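Long-range contacts in vascular protein tyrosine phosphatase 1 (Rattus norvegicus, PDB 3I36), which probably catalyses, through its cytoplasmic tyrosine phosphatase domain, the removal of phosphate from phosphotyrosine residues of other proteins: residues 54-59 and 275-280; 180-185 and 203-208; 211-216 and 290-295. All coordinates share one frame; numbering follows the deposited sequence.

Contact 1 of 3, residues 54-59 and 275-280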
loop_
_atom_site.group_PDB
_atom_site.type_symbol
_atom_site.label_atom_id
_atom_site.label_comp_id
_atom_site.label_asym_id
_atom_site.label_seq_id
_atom_site.Cartn_x
_atom_site.Cartn_y
_atom_site.Cartn_z
ATOM N N LYS A 54 0.252 -5.353 18.265
ATOM C CA LYS A 54 1.243 -4.299 18.459
ATOM C C LYS A 54 2.683 -4.728 18.183
ATOM O O LYS A 54 3.443 -4.018 17.519
ATOM C CB LYS A 54 1.142 -3.722 19.877
ATOM C CG LYS A 54 2.010 -2.492 20.090
ATOM C CD LYS A 54 1.792 -1.862 21.473
ATOM C CE LYS A 54 2.139 -2.832 22.585
ATOM N NZ LYS A 54 1.885 -2.249 23.937
ATOM N N LEU A 55 3.056 -5.890 18.701
ATOM C CA LEU A 55 4.449 -6.324 18.662
ATOM C C LEU A 55 4.725 -7.241 17.490
ATOM O O LEU A 55 5.845 -7.725 17.316
ATOM C CB LEU A 55 4.826 -7.042 19.950
ATOM C CG LEU A 55 4.563 -6.258 21.235
ATOM C CD1 LEU A 55 4.935 -7.114 22.444
ATOM C CD2 LEU A 55 5.352 -4.975 21.238
ATOM N N ILE A 56 3.713 -7.489 16.675
ATOM C CA ILE A 56 3.921 -8.436 15.600
ATOM C C ILE A 56 4.943 -7.947 14.583
ATOM O O ILE A 56 4.816 -6.849 14.022
ATOM C CB ILE A 56 2.632 -8.799 14.881
ATOM C CG1 ILE A 56 1.581 -9.284 15.896
ATOM C CG2 ILE A 56 2.917 -9.868 13.833
ATOM C CD1 ILE A 56 2.074 -10.357 16.851
ATOM N N GLY A 57 5.940 -8.793 14.340
ATOM C CA GLY A 57 6.949 -8.554 13.324
ATOM C C GLY A 57 8.078 -7.634 13.764
ATOM O O GLY A 57 9.090 -7.528 13.079
ATOM N N ILE A 58 7.934 -6.976 14.906
ATOM C CA ILE A 58 8.886 -5.900 15.203
ATOM C C ILE A 58 10.305 -6.371 15.514
ATOM O O ILE A 58 11.250 -5.581 15.473
ATOM C CB ILE A 58 8.372 -4.945 16.289
ATOM C CG1 ILE A 58 8.354 -5.639 17.651
ATOM C CG2 ILE A 58 6.990 -4.400 15.883
ATOM C CD1 ILE A 58 8.240 -4.665 18.819
ATOM N N SER A 59 10.457 -7.652 15.819
ATOM C CA SER A 59 11.790 -8.190 16.055
ATOM C C SER A 59 12.414 -8.737 14.771
ATOM O O SER A 59 13.489 -9.317 14.811
ATOM C CB SER A 59 11.763 -9.283 17.132
ATOM O OG SER A 59 11.083 -10.424 16.664
ATOM N N ILE A 275 -5.134 -10.842 8.549
ATOM C CA ILE A 275 -4.573 -10.047 7.479
ATOM C C ILE A 275 -3.566 -9.055 8.032
ATOM O O ILE A 275 -2.444 -8.976 7.549
ATOM C CB ILE A 275 -5.666 -9.306 6.705
ATOM C CG1 ILE A 275 -6.456 -10.323 5.881
ATOM C CG2 ILE A 275 -5.050 -8.254 5.776
ATOM C CD1 ILE A 275 -7.798 -9.793 5.398
ATOM N N VAL A 276 -3.956 -8.299 9.051
ATOM C CA VAL A 276 -3.064 -7.259 9.539
ATOM C C VAL A 276 -1.839 -7.913 10.128
ATOM O O VAL A 276 -0.730 -7.435 9.947
ATOM C CB VAL A 276 -3.742 -6.333 10.562
ATOM C CG1 VAL A 276 -2.727 -5.317 11.116
ATOM C CG2 VAL A 276 -4.937 -5.626 9.885
ATOM N N TYR A 277 -2.045 -9.022 10.827
ATOM C CA TYR A 277 -0.924 -9.786 11.356
ATOM C C TYR A 277 0.079 -10.097 10.247
ATOM O O TYR A 277 1.287 -9.829 10.358
ATOM C CB TYR A 277 -1.435 -11.083 11.956
ATOM C CG TYR A 277 -0.392 -11.805 12.755
ATOM C CD1 TYR A 277 -0.442 -11.810 14.145
ATOM C CD2 TYR A 277 0.641 -12.492 12.125
ATOM C CE1 TYR A 277 0.513 -12.472 14.885
ATOM C CE2 TYR A 277 1.603 -13.160 12.863
ATOM C CZ TYR A 277 1.527 -13.143 14.243
ATOM O OH TYR A 277 2.480 -13.793 14.984
ATOM N N ASP A 278 -0.433 -10.669 9.174
ATOM C CA ASP A 278 0.376 -10.966 8.007
ATOM C C ASP A 278 1.083 -9.708 7.483
ATOM O O ASP A 278 2.279 -9.723 7.214
ATOM C CB ASP A 278 -0.520 -11.542 6.922
ATOM C CG ASP A 278 0.260 -12.061 5.746
ATOM O OD1 ASP A 278 1.350 -12.636 5.943
ATOM O OD2 ASP A 278 -0.249 -11.912 4.628
ATOM N N LEU A 279 0.346 -8.619 7.342
ATOM C CA LEU A 279 0.970 -7.375 6.904
ATOM C C LEU A 279 2.111 -6.986 7.826
ATOM O O LEU A 279 3.196 -6.643 7.359
ATOM C CB LEU A 279 -0.051 -6.247 6.805
ATOM C CG LEU A 279 -1.168 -6.508 5.789
ATOM C CD1 LEU A 279 -2.083 -5.292 5.752
ATOM C CD2 LEU A 279 -0.595 -6.814 4.409
ATOM N N ARG A 280 1.872 -7.053 9.131
ATOM C CA ARG A 280 2.907 -6.699 10.100
ATOM C C ARG A 280 4.133 -7.605 10.029
ATOM O O ARG A 280 5.230 -7.185 10.380
ATOM C CB ARG A 280 2.366 -6.754 11.520
ATOM C CG ARG A 280 1.324 -5.705 11.822
ATOM C CD ARG A 280 1.935 -4.322 11.996
ATOM N NE ARG A 280 0.832 -3.408 12.221
ATOM C CZ ARG A 280 0.243 -3.236 13.395
ATOM N NH1 ARG A 280 0.694 -3.880 14.468
ATOM N NH2 ARG A 280 -0.801 -2.415 13.495
HETATM O O HOH W 1 3.628 -4.666 14.857
HETATM O O HOH W 2 5.668 -5.268 12.084
#

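Contact 2 of 3, residues 180-185 and 203-208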
loop_
_atom_site.group_PDB
_atom_site.type_symbol
_atom_site.label_atom_id
_atom_site.label_comp_id
_atom_site.label_asym_id
_atom_site.label_seq_id
_atom_site.Cartn_x
_atom_site.Cartn_y
_atom_site.Cartn_z
ATOM N N PRO A 180 -12.760 14.757 -7.665
ATOM C CA PRO A 180 -12.420 15.280 -6.337
ATOM C C PRO A 180 -11.846 14.182 -5.449
ATOM O O PRO A 180 -10.939 14.434 -4.660
ATOM C CB PRO A 180 -13.770 15.756 -5.796
ATOM C CG PRO A 180 -14.584 16.059 -7.029
ATOM C CD PRO A 180 -14.162 15.021 -8.036
ATOM N N GLU A 181 -12.359 12.967 -5.610
ATOM C CA GLU A 181 -12.030 11.848 -4.725
ATOM C C GLU A 181 -10.663 11.260 -5.030
ATOM O O GLU A 181 -9.929 10.869 -4.129
ATOM C CB GLU A 181 -13.092 10.753 -4.850
ATOM C CG GLU A 181 -14.464 11.169 -4.338
ATOM C CD GLU A 181 -15.182 12.137 -5.273
ATOM O OE1 GLU A 181 -14.844 12.164 -6.480
ATOM O OE2 GLU A 181 -16.091 12.858 -4.800
ATOM N N TRP A 182 -10.343 11.177 -6.314
ATOM C CA TRP A 182 -9.066 10.633 -6.738
ATOM C C TRP A 182 -8.740 11.030 -8.159
ATOM O O TRP A 182 -9.610 11.425 -8.947
ATOM C CB TRP A 182 -9.047 9.106 -6.630
ATOM C CG TRP A 182 -10.200 8.422 -7.310
ATOM C CD1 TRP A 182 -10.385 8.244 -8.656
ATOM C CD2 TRP A 182 -11.319 7.813 -6.668
ATOM N NE1 TRP A 182 -11.555 7.558 -8.885
ATOM C CE2 TRP A 182 -12.144 7.278 -7.680
ATOM C CE3 TRP A 182 -11.697 7.659 -5.331
ATOM C CZ2 TRP A 182 -13.332 6.598 -7.395
ATOM C CZ3 TRP A 182 -12.881 6.990 -5.051
ATOM C CH2 TRP A 182 -13.683 6.469 -6.082
ATOM N N THR A 183 -7.461 10.915 -8.474
ATOM C CA THR A 183 -6.971 11.194 -9.800
ATOM C C THR A 183 -6.335 9.929 -10.312
ATOM O O THR A 183 -5.643 9.231 -9.581
ATOM C CB THR A 183 -5.932 12.311 -9.754
ATOM O OG1 THR A 183 -6.587 13.517 -9.362
ATOM C CG2 THR A 183 -5.246 12.488 -11.118
ATOM N N ILE A 184 -6.594 9.626 -11.571
ATOM C CA ILE A 184 -6.017 8.459 -12.174
ATOM C C ILE A 184 -5.128 8.927 -13.299
ATOM O O ILE A 184 -5.540 9.733 -14.147
ATOM C CB ILE A 184 -7.104 7.498 -12.680
ATOM C CG1 ILE A 184 -7.930 6.999 -11.485
ATOM C CG2 ILE A 184 -6.472 6.327 -13.417
ATOM C CD1 ILE A 184 -9.153 6.201 -11.868
ATOM N N ARG A 185 -3.889 8.456 -13.279
ATOM C CA ARG A 185 -2.922 8.884 -14.271
ATOM C C ARG A 185 -2.389 7.662 -14.972
ATOM O O ARG A 185 -2.067 6.658 -14.341
ATOM C CB ARG A 185 -1.790 9.658 -13.605
ATOM C CG ARG A 185 -2.295 10.806 -12.736
ATOM C CD ARG A 185 -1.149 11.716 -12.300
ATOM N NE ARG A 185 -1.663 12.810 -11.494
ATOM C CZ ARG A 185 -1.813 12.753 -10.176
ATOM N NH1 ARG A 185 -1.454 11.661 -9.510
ATOM N NH2 ARG A 185 -2.305 13.795 -9.519
ATOM N N PHE A 203 -3.182 5.192 -9.374
ATOM C CA PHE A 203 -4.448 5.524 -8.749
ATOM C C PHE A 203 -4.125 6.405 -7.578
ATOM O O PHE A 203 -3.614 5.945 -6.560
ATOM C CB PHE A 203 -5.146 4.251 -8.302
ATOM C CG PHE A 203 -5.430 3.309 -9.437
ATOM C CD1 PHE A 203 -6.658 3.324 -10.083
ATOM C CD2 PHE A 203 -4.452 2.450 -9.891
ATOM C CE1 PHE A 203 -6.913 2.463 -11.133
ATOM C CE2 PHE A 203 -4.696 1.593 -10.939
ATOM C CZ PHE A 203 -5.932 1.594 -11.559
ATOM N N HIS A 204 -4.398 7.687 -7.743
ATOM C CA HIS A 204 -4.060 8.648 -6.727
ATOM C C HIS A 204 -5.296 9.001 -5.924
ATOM O O HIS A 204 -6.135 9.783 -6.363
ATOM C CB HIS A 204 -3.459 9.903 -7.348
ATOM C CG HIS A 204 -2.831 10.810 -6.341
ATOM N ND1 HIS A 204 -2.082 11.910 -6.689
ATOM C CD2 HIS A 204 -2.812 10.749 -4.989
ATOM C CE1 HIS A 204 -1.653 12.510 -5.592
ATOM N NE2 HIS A 204 -2.073 11.818 -4.548
ATOM N N PHE A 205 -5.414 8.384 -4.754
ATOM C CA PHE A 205 -6.485 8.692 -3.829
ATOM C C PHE A 205 -6.087 9.975 -3.135
ATOM O O PHE A 205 -5.166 9.991 -2.322
ATOM C CB PHE A 205 -6.608 7.590 -2.799
ATOM C CG PHE A 205 -7.882 7.636 -2.019
ATOM C CD1 PHE A 205 -7.898 8.136 -0.726
ATOM C CD2 PHE A 205 -9.070 7.187 -2.584
ATOM C CE1 PHE A 205 -9.076 8.176 0.001
ATOM C CE2 PHE A 205 -10.247 7.214 -1.867
ATOM C CZ PHE A 205 -10.252 7.714 -0.565
ATOM N N THR A 206 -6.775 11.059 -3.460
ATOM C CA THR A 206 -6.355 12.360 -2.970
ATOM C C THR A 206 -7.205 12.820 -1.801
ATOM O O THR A 206 -6.949 13.876 -1.221
ATOM C CB THR A 206 -6.500 13.409 -4.066
ATOM O OG1 THR A 206 -7.844 13.370 -4.561
ATOM C CG2 THR A 206 -5.544 13.119 -5.203
ATOM N N SER A 207 -8.211 12.029 -1.454
ATOM C CA SER A 207 -9.240 12.502 -0.543
ATOM C C SER A 207 -9.224 11.844 0.830
ATOM O O SER A 207 -10.175 11.952 1.580
ATOM C CB SER A 207 -10.622 12.359 -1.186
ATOM O OG SER A 207 -10.874 11.019 -1.556
ATOM N N TRP A 208 -8.142 11.170 1.178
ATOM C CA TRP A 208 -8.025 10.696 2.539
ATOM C C TRP A 208 -7.910 11.925 3.444
ATOM O O TRP A 208 -7.125 12.827 3.160
ATOM C CB TRP A 208 -6.782 9.834 2.683
ATOM C CG TRP A 208 -6.820 8.972 3.882
ATOM C CD1 TRP A 208 -6.758 9.375 5.180
ATOM C CD2 TRP A 208 -6.932 7.546 3.904
ATOM N NE1 TRP A 208 -6.823 8.284 6.014
ATOM C CE2 TRP A 208 -6.918 7.149 5.254
ATOM C CE3 TRP A 208 -7.031 6.564 2.910
ATOM C CZ2 TRP A 208 -7.018 5.810 5.638
ATOM C CZ3 TRP A 208 -7.117 5.243 3.291
ATOM C CH2 TRP A 208 -7.116 4.876 4.643
HETATM O O HOH W 3 -9.019 15.158 -3.000
HETATM O O HOH W 4 -8.192 13.927 -7.138
#

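Contact 3 of 3, residues 211-216 and 290-295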
loop_
_atom_site.group_PDB
_atom_site.type_symbol
_atom_site.label_atom_id
_atom_site.label_comp_id
_atom_site.label_asym_id
_atom_site.label_seq_id
_atom_site.Cartn_x
_atom_site.Cartn_y
_atom_site.Cartn_z
ATOM N N HIS A 211 -6.521 14.273 8.753
ATOM C CA HIS A 211 -6.492 13.606 10.046
ATOM C C HIS A 211 -7.558 12.530 10.087
ATOM O O HIS A 211 -8.669 12.720 9.587
ATOM C CB HIS A 211 -6.730 14.612 11.172
ATOM C CG HIS A 211 -5.731 15.723 11.200
ATOM N ND1 HIS A 211 -5.939 16.925 10.559
ATOM C CD2 HIS A 211 -4.508 15.807 11.774
ATOM C CE1 HIS A 211 -4.891 17.708 10.747
ATOM N NE2 HIS A 211 -4.009 17.053 11.482
ATOM N N GLY A 212 -7.212 11.400 10.685
ATOM C CA GLY A 212 -8.150 10.314 10.849
ATOM C C GLY A 212 -8.450 9.637 9.532
ATOM O O GLY A 212 -7.832 9.925 8.508
ATOM N N VAL A 213 -9.416 8.734 9.577
ATOM C CA VAL A 213 -9.778 7.922 8.438
ATOM C C VAL A 213 -10.929 8.564 7.691
ATOM O O VAL A 213 -11.591 9.456 8.218
ATOM C CB VAL A 213 -10.210 6.536 8.916
ATOM C CG1 VAL A 213 -9.026 5.832 9.594
ATOM C CG2 VAL A 213 -11.394 6.659 9.872
ATOM N N PRO A 214 -11.190 8.102 6.463
ATOM C CA PRO A 214 -12.355 8.624 5.741
ATOM C C PRO A 214 -13.651 8.459 6.545
ATOM O O PRO A 214 -13.811 7.487 7.286
ATOM C CB PRO A 214 -12.399 7.753 4.486
ATOM C CG PRO A 214 -10.987 7.295 4.295
ATOM C CD PRO A 214 -10.453 7.093 5.682
ATOM N N ASP A 215 -14.569 9.406 6.390
ATOM C CA ASP A 215 -15.849 9.361 7.096
ATOM C C ASP A 215 -16.700 8.167 6.684
ATOM O O ASP A 215 -17.473 7.636 7.480
ATOM C CB ASP A 215 -16.633 10.651 6.848
ATOM C CG ASP A 215 -15.964 11.860 7.454
ATOM O OD1 ASP A 215 -15.278 11.706 8.491
ATOM O OD2 ASP A 215 -16.129 12.964 6.893
ATOM N N THR A 216 -16.556 7.751 5.431
ATOM C CA THR A 216 -17.293 6.611 4.910
ATOM C C THR A 216 -16.310 5.686 4.235
ATOM O O THR A 216 -15.172 6.069 3.972
ATOM C CB THR A 216 -18.364 7.021 3.878
ATOM O OG1 THR A 216 -17.732 7.617 2.742
ATOM C CG2 THR A 216 -19.358 7.998 4.489
ATOM N N GLU A 290 -5.256 2.610 15.470
ATOM C CA GLU A 290 -6.425 1.848 15.834
ATOM C C GLU A 290 -7.621 2.298 14.993
ATOM O O GLU A 290 -8.433 1.485 14.589
ATOM C CB GLU A 290 -6.705 2.062 17.313
ATOM C CG GLU A 290 -7.741 1.170 17.877
ATOM C CD GLU A 290 -7.952 1.480 19.330
ATOM O OE1 GLU A 290 -7.060 1.130 20.117
ATOM O OE2 GLU A 290 -8.988 2.093 19.658
ATOM N N ASP A 291 -7.718 3.593 14.716
ATOM C CA ASP A 291 -8.816 4.104 13.900
ATOM C C ASP A 291 -8.816 3.405 12.545
ATOM O O ASP A 291 -9.861 2.999 12.030
ATOM C CB ASP A 291 -8.694 5.624 13.694
ATOM C CG ASP A 291 -8.851 6.415 14.986
ATOM O OD1 ASP A 291 -9.023 5.812 16.065
ATOM O OD2 ASP A 291 -8.810 7.660 14.912
ATOM N N GLN A 292 -7.634 3.246 11.963
ATOM C CA GLN A 292 -7.554 2.535 10.696
ATOM C C GLN A 292 -8.038 1.109 10.840
ATOM O O GLN A 292 -8.728 0.600 9.968
ATOM C CB GLN A 292 -6.127 2.542 10.145
ATOM C CG GLN A 292 -5.742 3.906 9.624
ATOM C CD GLN A 292 -4.268 4.033 9.350
ATOM O OE1 GLN A 292 -3.502 3.099 9.575
ATOM N NE2 GLN A 292 -3.859 5.199 8.870
ATOM N N TYR A 293 -7.643 0.458 11.925
ATOM C CA TYR A 293 -8.035 -0.925 12.147
ATOM C C TYR A 293 -9.549 -1.038 12.289
ATOM O O TYR A 293 -10.162 -1.967 11.772
ATOM C CB TYR A 293 -7.357 -1.466 13.394
ATOM C CG TYR A 293 -7.566 -2.944 13.611
ATOM C CD1 TYR A 293 -6.789 -3.871 12.943
ATOM C CD2 TYR A 293 -8.545 -3.409 14.477
ATOM C CE1 TYR A 293 -6.963 -5.218 13.132
ATOM C CE2 TYR A 293 -8.723 -4.764 14.684
ATOM C CZ TYR A 293 -7.928 -5.664 13.998
ATOM O OH TYR A 293 -8.083 -7.015 14.182
ATOM N N VAL A 294 -10.145 -0.099 13.009
ATOM C CA VAL A 294 -11.592 -0.089 13.132
ATOM C C VAL A 294 -12.212 0.212 11.779
ATOM O O VAL A 294 -13.201 -0.396 11.394
ATOM C CB VAL A 294 -12.070 0.929 14.176
ATOM C CG1 VAL A 294 -13.600 1.020 14.165
ATOM C CG2 VAL A 294 -11.556 0.529 15.553
ATOM N N PHE A 295 -11.613 1.158 11.061
ATOM C CA PHE A 295 -12.056 1.499 9.710
ATOM C C PHE A 295 -12.114 0.263 8.828
ATOM O O PHE A 295 -13.032 0.118 8.015
ATOM C CB PHE A 295 -11.132 2.560 9.110
ATOM C CG PHE A 295 -11.506 2.994 7.717
ATOM C CD1 PHE A 295 -12.521 3.922 7.509
ATOM C CD2 PHE A 295 -10.824 2.498 6.623
ATOM C CE1 PHE A 295 -12.846 4.338 6.228
ATOM C CE2 PHE A 295 -11.144 2.897 5.347
ATOM C CZ PHE A 295 -12.158 3.818 5.142
HETATM O O HOH W 5 -5.712 7.267 8.474
HETATM O O HOH W 6 -10.551 8.687 12.086
#

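Contact 1 of 3, residues 54-59 and 275-280
Apolar packing is carried by Ile56, whose CG2 covers a face of the Tyr277 ring while CG1 and CD1 overhang its CE1 corner, the side chains crossing at about a right angle. Ile56 CG2 stands 3.5 Å from the centroid of the Tyr277 ring and only 9° off its normal, a CH-pi contact. Ile56 CD1 comes to 3.3 Å from Tyr277 CE1, and CG2 also meets Arg280 CB. Backbone packing comes next: a type II turn from Leu55 to Ile58 places Gly57 CA 3.7 Å from Arg280 O, where a CB would collide with that oxygen. Polar contact passes entirely through water. One water hydrogen-bonds Lys54 O and Ile56 O and accepts from Arg280 NH1 (3.1 Å); a second joins Ile56 O, at 2.6 Å, to Arg280 O. Arg280 gives NE and NH2 to the carbonyls of Met286 and Val287, so the loop following the helix sets its guanidinium's rotation. The loop leaving helix 28-53, whose Leu53 also touches Tyr277 and Arg280, thus packs on the C-terminal end of helix 272-280. With no direct hydrogen bond across, its hold rests mainly on one aliphatic-aromatic face contact and a hydrated carbonyl seam, probably polarised by the arginine's charge.

Contact 2 of 3, residues 180-185 and 203-208
Arg185 and His204 lie side by side and point the same way, their guanidinium and imidazole planes 56° apart. Arg185 NH1 gives a nearly straight bond (166°) to His204 ND1 at 2.9 Å, close to both planes, while NH2 adds a weak one. Because ND1 accepts and NE2 binds Thr144 O, the histidine is probably neutral with its proton on NE2. Thr206 CG2 sits 3.6 Å above the centre of the imidazole plane, and Thr183 CG2 lies over a face of the guanidinium. An alanine in place of Arg185 would remove the donors to ND1 and take from Glu176 its salt-bridge partner, and would probably loosen the imidazole. On the other sheet face, Trp182 and Phe205 cross obliquely, with Trp182 CE3 3.8 Å from Phe205 CE2, and Ile184 runs alongside Phe203. The backbones pair antiparallel: Thr183 N to His204 O and His204 N to Thr183 O are both 2.7 Å. Where the pairing stops, just before strand 182-191 and just after strand 196-205, Glu181 O accepts from Thr206 N (3.2 Å) with Ser207 OG 2.7 Å away. The contact is the open end of the hairpin of strands 182-191 and 196-205; Trp182, Phe203 and Phe205 meet Phe223 of helix 218-231, while strands 139-142 and 169-178 flank the pair in the mixed sheet.

Contact 3 of 3, residues 211-216 and 290-295
The Phe295 ring has Pro214 over one face: Pro214 CD stands 4.0 Å from the ring centroid, 26° off the normal and displaced toward the rim, a CH-pi contact in which the two side chains cross at about a right angle. At the ring's edge, in its plane, Thr216 O is 3.7 Å from Phe295 CE1. Val213 slides past the phenylalanine in the opposite direction and brings its CB to 3.8 Å from Phe295 CD1. Val213 CG1 reaches back toward the start of the helix, resting on the backbone of Asp291 and Gln292, 3.8 Å from Gln292 CG. Phe295 holds its ring anti to the backbone N (chi1 -180°), which carries it out from helix 290-305 to meet the loop. Water supplies the polar links: one accepts from Val213 N (2.8 Å) and bonds weakly to Asp291 OD2, and another accepts from Gln292 NE2 (2.8 Å) and reaches Gly212 O weakly. Gln292 OE1 accepts from the backbone N of Gln288, a probable substrate-binding residue. The loop follows directly on Asp210, also a probable substrate-binding residue, so this is the WPD loop of the protein tyrosine phosphatase fold, its trailing arm docked on the helix behind the glutamine loop.

How the contacts relate
Contacts 1 and 2 stand on opposite sides of the chain's centre, about 28 Å between centres, and contact 3 stands off to one side of the line joining them, about 19 Å from the first and 17 Å from the second, centre to centre. Along the chain, contact 2 falls within the span of contact 1, while contacts 1 and 3 interleave, 211-216 preceding 275-280 and 290-295 following it. Helices 272-280 and 290-305 are consecutive and touch through Val276 and Tyr293. Contact 2 passes into contact 3 along the WPD loop, where Trp208 CE2 packs 3.6 Å from Pro214 CD. Contact 2 pairs two strands of the mixed sheet, while contacts 1 and 3 dock loops on consecutive helices, all within a phosphatase domain whose nucleophile is probably Cys244.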